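Local atomic coordinates of putative uncharacterized protein (Streptococcus mutans, PDB entry 3BGK), a protein that probably catalyses the ADP-dependent dehydration of (S)-NAD(P)HX, a damaged hydrated form of NAD(P)H, restoring the working cofactor. Residues M76-A86 with T252-Q263. Sequence-based numbering, arbitrary orientation.
Sequences MAALACVNSGA and TLAGMIAGFVAQ
The amide of Gln263 and the ring of Phe260 are the flat groups that Ser84 meets. Gln263 NE2 donates to Ser84 O at 2.8 Å from above the carbonyl plane, 54° out of it, the acceptor slightly tilted from the amide plane. NE2 also points its N-H at Gly259 O, too close to be trusted. A glutamine, donor and acceptor at once, suits this place: the bond to Ser84 O and that from Arg49 NH2 to OE1 fix the amide's rotation. Ser84 CB lies at the edge of the Phe260 ring, near its plane, and Phe264 stacks edge-to-face with it. With chi1 at -58°, Ser84 OG swings back beside its backbone N and donates to Ala80 O of the preceding turn at 2.7 Å, so this buried hydroxyl can lie against Met256 CG.

Elsewhere small residues set the spacing. Gly255 sits against Ala77 and Cys81: Ala77 O meets Gly255 CA at 3.3 Å, a CA-H...O contact made possible by the bare CA of glycine. Ala80 CB rests against Thr252 O (3.2 Å) and Met256 CG, and a water joins Met76 O to Thr252 OG1, also hydrogen-bonded to Gly248 O. Gly85, with positive phi, ends helix 71-83 in a Schellman motif.

The helix axes therefore approach to 6.9 Å, crossing at -33°. Val61 of strand 60-64 touches Cys81, Ala86 and Ala262, placing the pair against the central sheet. Such glycine- and alanine-lined packing joins two neighbouring helices within one helical layer of the alpha/beta/alpha sandwich of the NnrD/CARKD family, its Met76 end near Asp251, a predicted (6S)-NADPHX-binding residue.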
loop_
_atom_site.group_PDB
_atom_site.type_symbol
_atom_site.label_atom_id
_atom_site.label_comp_id
_atom_site.label_asym_id
_atom_site.label_seq_id
_atom_site.Cartn_x
_atom_site.Cartn_y
_atom_site.Cartn_z
HETATM N N MSE A 76 -0.910 12.999 3.726
HETATM C CA MSE A 76 -2.316 13.321 3.476
HETATM C C MSE A 76 -2.482 14.642 2.749
HETATM O O MSE A 76 -3.380 14.791 1.920
HETATM C CB MSE A 76 -3.125 13.285 4.765
HETATM C CG MSE A 76 -3.421 11.873 5.218
HETATM SE SE MSE A 76 -4.400 11.785 6.890
HETATM C CE MSE A 76 -3.107 12.581 8.124
ATOM N N ALA A 77 -1.605 15.596 3.045
ATOM C CA ALA A 77 -1.560 16.838 2.285
ATOM C C ALA A 77 -1.064 16.567 0.859
ATOM O O ALA A 77 -1.623 17.091 -0.106
ATOM C CB ALA A 77 -0.689 17.857 2.984
ATOM N N ALA A 78 -0.034 15.733 0.730
ATOM C CA ALA A 78 0.478 15.346 -0.584
ATOM C C ALA A 78 -0.605 14.690 -1.440
ATOM O O ALA A 78 -0.830 15.099 -2.579
ATOM C CB ALA A 78 1.677 14.432 -0.447
ATOM N N LEU A 79 -1.273 13.681 -0.878
ATOM C CA LEU A 79 -2.381 12.998 -1.544
ATOM C C LEU A 79 -3.440 13.974 -2.040
ATOM O O LEU A 79 -3.894 13.868 -3.176
ATOM C CB LEU A 79 -3.020 11.954 -0.621
ATOM C CG LEU A 79 -2.373 10.566 -0.536
ATOM C CD1 LEU A 79 -3.033 9.736 0.563
ATOM C CD2 LEU A 79 -2.440 9.827 -1.872
ATOM N N ALA A 80 -3.822 14.927 -1.193
ATOM C CA ALA A 80 -4.817 15.918 -1.576
ATOM C C ALA A 80 -4.312 16.828 -2.692
ATOM O O ALA A 80 -5.051 17.144 -3.628
ATOM C CB ALA A 80 -5.246 16.736 -0.375
ATOM N N CYS A 81 -3.048 17.228 -2.594
ATOM C CA CYS A 81 -2.466 18.174 -3.537
ATOM C C CYS A 81 -2.368 17.601 -4.942
ATOM O O CYS A 81 -2.679 18.291 -5.914
ATOM C CB CYS A 81 -1.088 18.637 -3.063
ATOM S SG CYS A 81 -0.441 20.017 -4.026
ATOM N N VAL A 82 -1.940 16.340 -5.043
ATOM C CA VAL A 82 -1.808 15.664 -6.338
ATOM C C VAL A 82 -3.189 15.442 -6.933
ATOM O O VAL A 82 -3.428 15.726 -8.112
ATOM C CB VAL A 82 -1.041 14.318 -6.230
ATOM C CG1 VAL A 82 -0.965 13.625 -7.585
ATOM C CG2 VAL A 82 0.362 14.546 -5.713
ATOM N N ASN A 83 -4.106 14.959 -6.102
ATOM C CA ASN A 83 -5.440 14.636 -6.571
ATOM C C ASN A 83 -6.234 15.867 -6.993
ATOM O O ASN A 83 -7.119 15.765 -7.838
ATOM C CB ASN A 83 -6.181 13.788 -5.535
ATOM C CG ASN A 83 -5.654 12.360 -5.472
ATOM O OD1 ASN A 83 -5.614 11.661 -6.486
ATOM N ND2 ASN A 83 -5.253 11.920 -4.285
ATOM N N SER A 84 -5.889 17.028 -6.434
ATOM C CA SER A 84 -6.465 18.308 -6.864
ATOM C C SER A 84 -5.956 18.794 -8.226
ATOM O O SER A 84 -6.530 19.709 -8.824
ATOM C CB SER A 84 -6.246 19.381 -5.799
ATOM O OG SER A 84 -6.823 18.964 -4.574
ATOM N N GLY A 85 -4.878 18.187 -8.715
ATOM C CA GLY A 85 -4.405 18.464 -10.063
ATOM C C GLY A 85 -3.154 19.312 -10.188
ATOM O O GLY A 85 -2.839 19.776 -11.285
ATOM N N ALA A 86 -2.433 19.520 -9.084
ATOM C CA ALA A 86 -1.145 20.203 -9.159
ATOM C C ALA A 86 -0.296 19.536 -10.245
ATOM O O ALA A 86 -0.273 18.311 -10.358
ATOM C CB ALA A 86 -0.437 20.171 -7.820
ATOM N N THR A 252 -5.457 17.352 4.806
ATOM C CA THR A 252 -6.150 17.211 3.529
ATOM C C THR A 252 -6.616 18.558 2.979
ATOM O O THR A 252 -6.477 18.819 1.785
ATOM C CB THR A 252 -7.350 16.259 3.660
ATOM O OG1 THR A 252 -6.902 15.019 4.213
ATOM C CG2 THR A 252 -7.996 15.999 2.299
ATOM N N LEU A 253 -7.150 19.416 3.846
ATOM C CA LEU A 253 -7.566 20.757 3.437
ATOM C C LEU A 253 -6.384 21.591 2.944
ATOM O O LEU A 253 -6.479 22.252 1.904
ATOM C CB LEU A 253 -8.289 21.480 4.574
ATOM C CG LEU A 253 -8.808 22.888 4.249
ATOM C CD1 LEU A 253 -9.664 22.898 2.976
ATOM C CD2 LEU A 253 -9.567 23.500 5.423
ATOM N N ALA A 254 -5.282 21.553 3.695
ATOM C CA ALA A 254 -4.048 22.246 3.338
ATOM C C ALA A 254 -3.529 21.811 1.963
ATOM O O ALA A 254 -3.108 22.644 1.160
ATOM C CB ALA A 254 -2.993 22.001 4.402
ATOM N N GLY A 255 -3.572 20.503 1.706
ATOM C CA GLY A 255 -3.162 19.945 0.422
ATOM C C GLY A 255 -4.046 20.410 -0.719
ATOM O O GLY A 255 -3.552 20.769 -1.785
HETATM N N MSE A 256 -5.354 20.421 -0.495
HETATM C CA MSE A 256 -6.295 20.886 -1.511
HETATM C C MSE A 256 -6.122 22.357 -1.868
HETATM O O MSE A 256 -6.039 22.691 -3.053
HETATM C CB MSE A 256 -7.731 20.604 -1.095
HETATM C CG MSE A 256 -8.078 19.141 -1.172
HETATM SE SE MSE A 256 -9.930 18.813 -0.739
HETATM C CE MSE A 256 -10.761 19.744 -2.244
ATOM N N ILE A 257 -6.053 23.225 -0.856
ATOM C CA ILE A 257 -5.774 24.646 -1.081
ATOM C C ILE A 257 -4.496 24.856 -1.902
ATOM O O ILE A 257 -4.472 25.691 -2.813
ATOM C CB ILE A 257 -5.693 25.456 0.245
ATOM C CG1 ILE A 257 -7.035 25.423 0.978
ATOM C CG2 ILE A 257 -5.265 26.912 -0.032
ATOM C CD1 ILE A 257 -6.930 25.752 2.456
ATOM N N ALA A 258 -3.451 24.091 -1.583
ATOM C CA ALA A 258 -2.189 24.162 -2.315
ATOM C C ALA A 258 -2.349 23.779 -3.785
ATOM O O ALA A 258 -1.743 24.404 -4.657
ATOM C CB ALA A 258 -1.126 23.299 -1.646
ATOM N N GLY A 259 -3.162 22.759 -4.051
ATOM C CA GLY A 259 -3.376 22.274 -5.407
ATOM C C GLY A 259 -4.198 23.254 -6.229
ATOM O O GLY A 259 -3.945 23.442 -7.434
ATOM N N PHE A 260 -5.180 23.883 -5.580
ATOM C CA PHE A 260 -6.015 24.879 -6.242
ATOM C C PHE A 260 -5.201 26.100 -6.662
ATOM O O PHE A 260 -5.233 26.489 -7.834
ATOM C CB PHE A 260 -7.202 25.277 -5.358
ATOM C CG PHE A 260 -8.425 24.411 -5.544
ATOM C CD1 PHE A 260 -8.362 23.028 -5.361
ATOM C CD2 PHE A 260 -9.647 24.982 -5.881
ATOM C CE1 PHE A 260 -9.490 22.227 -5.524
ATOM C CE2 PHE A 260 -10.791 24.196 -6.046
ATOM C CZ PHE A 260 -10.714 22.812 -5.864
ATOM N N VAL A 261 -4.452 26.677 -5.717
ATOM C CA VAL A 261 -3.695 27.908 -5.967
ATOM C C VAL A 261 -2.583 27.703 -7.002
ATOM O O VAL A 261 -2.186 28.646 -7.693
ATOM C CB VAL A 261 -3.130 28.560 -4.666
ATOM C CG1 VAL A 261 -4.257 28.929 -3.711
ATOM C CG2 VAL A 261 -2.122 27.651 -3.977
ATOM N N ALA A 262 -2.117 26.461 -7.116
ATOM C CA ALA A 262 -1.101 26.078 -8.097
ATOM C C ALA A 262 -1.579 26.200 -9.548
ATOM O O ALA A 262 -0.799 26.541 -10.427
ATOM C CB ALA A 262 -0.613 24.662 -7.817
ATOM N N GLN A 263 -2.862 25.935 -9.785
ATOM C CA GLN A 263 -3.405 25.848 -11.145
ATOM C C GLN A 263 -4.397 26.954 -11.518
ATOM O O GLN A 263 -4.551 27.257 -12.702
ATOM C CB GLN A 263 -4.044 24.466 -11.382
ATOM C CG GLN A 263 -5.222 24.153 -10.455
ATOM C CD GLN A 263 -5.499 22.669 -10.306
ATOM O OE1 GLN A 263 -5.998 22.015 -11.218
ATOM N NE2 GLN A 263 -5.202 22.136 -9.132
HETATM O O HOH W 1 -5.734 13.292 2.269
#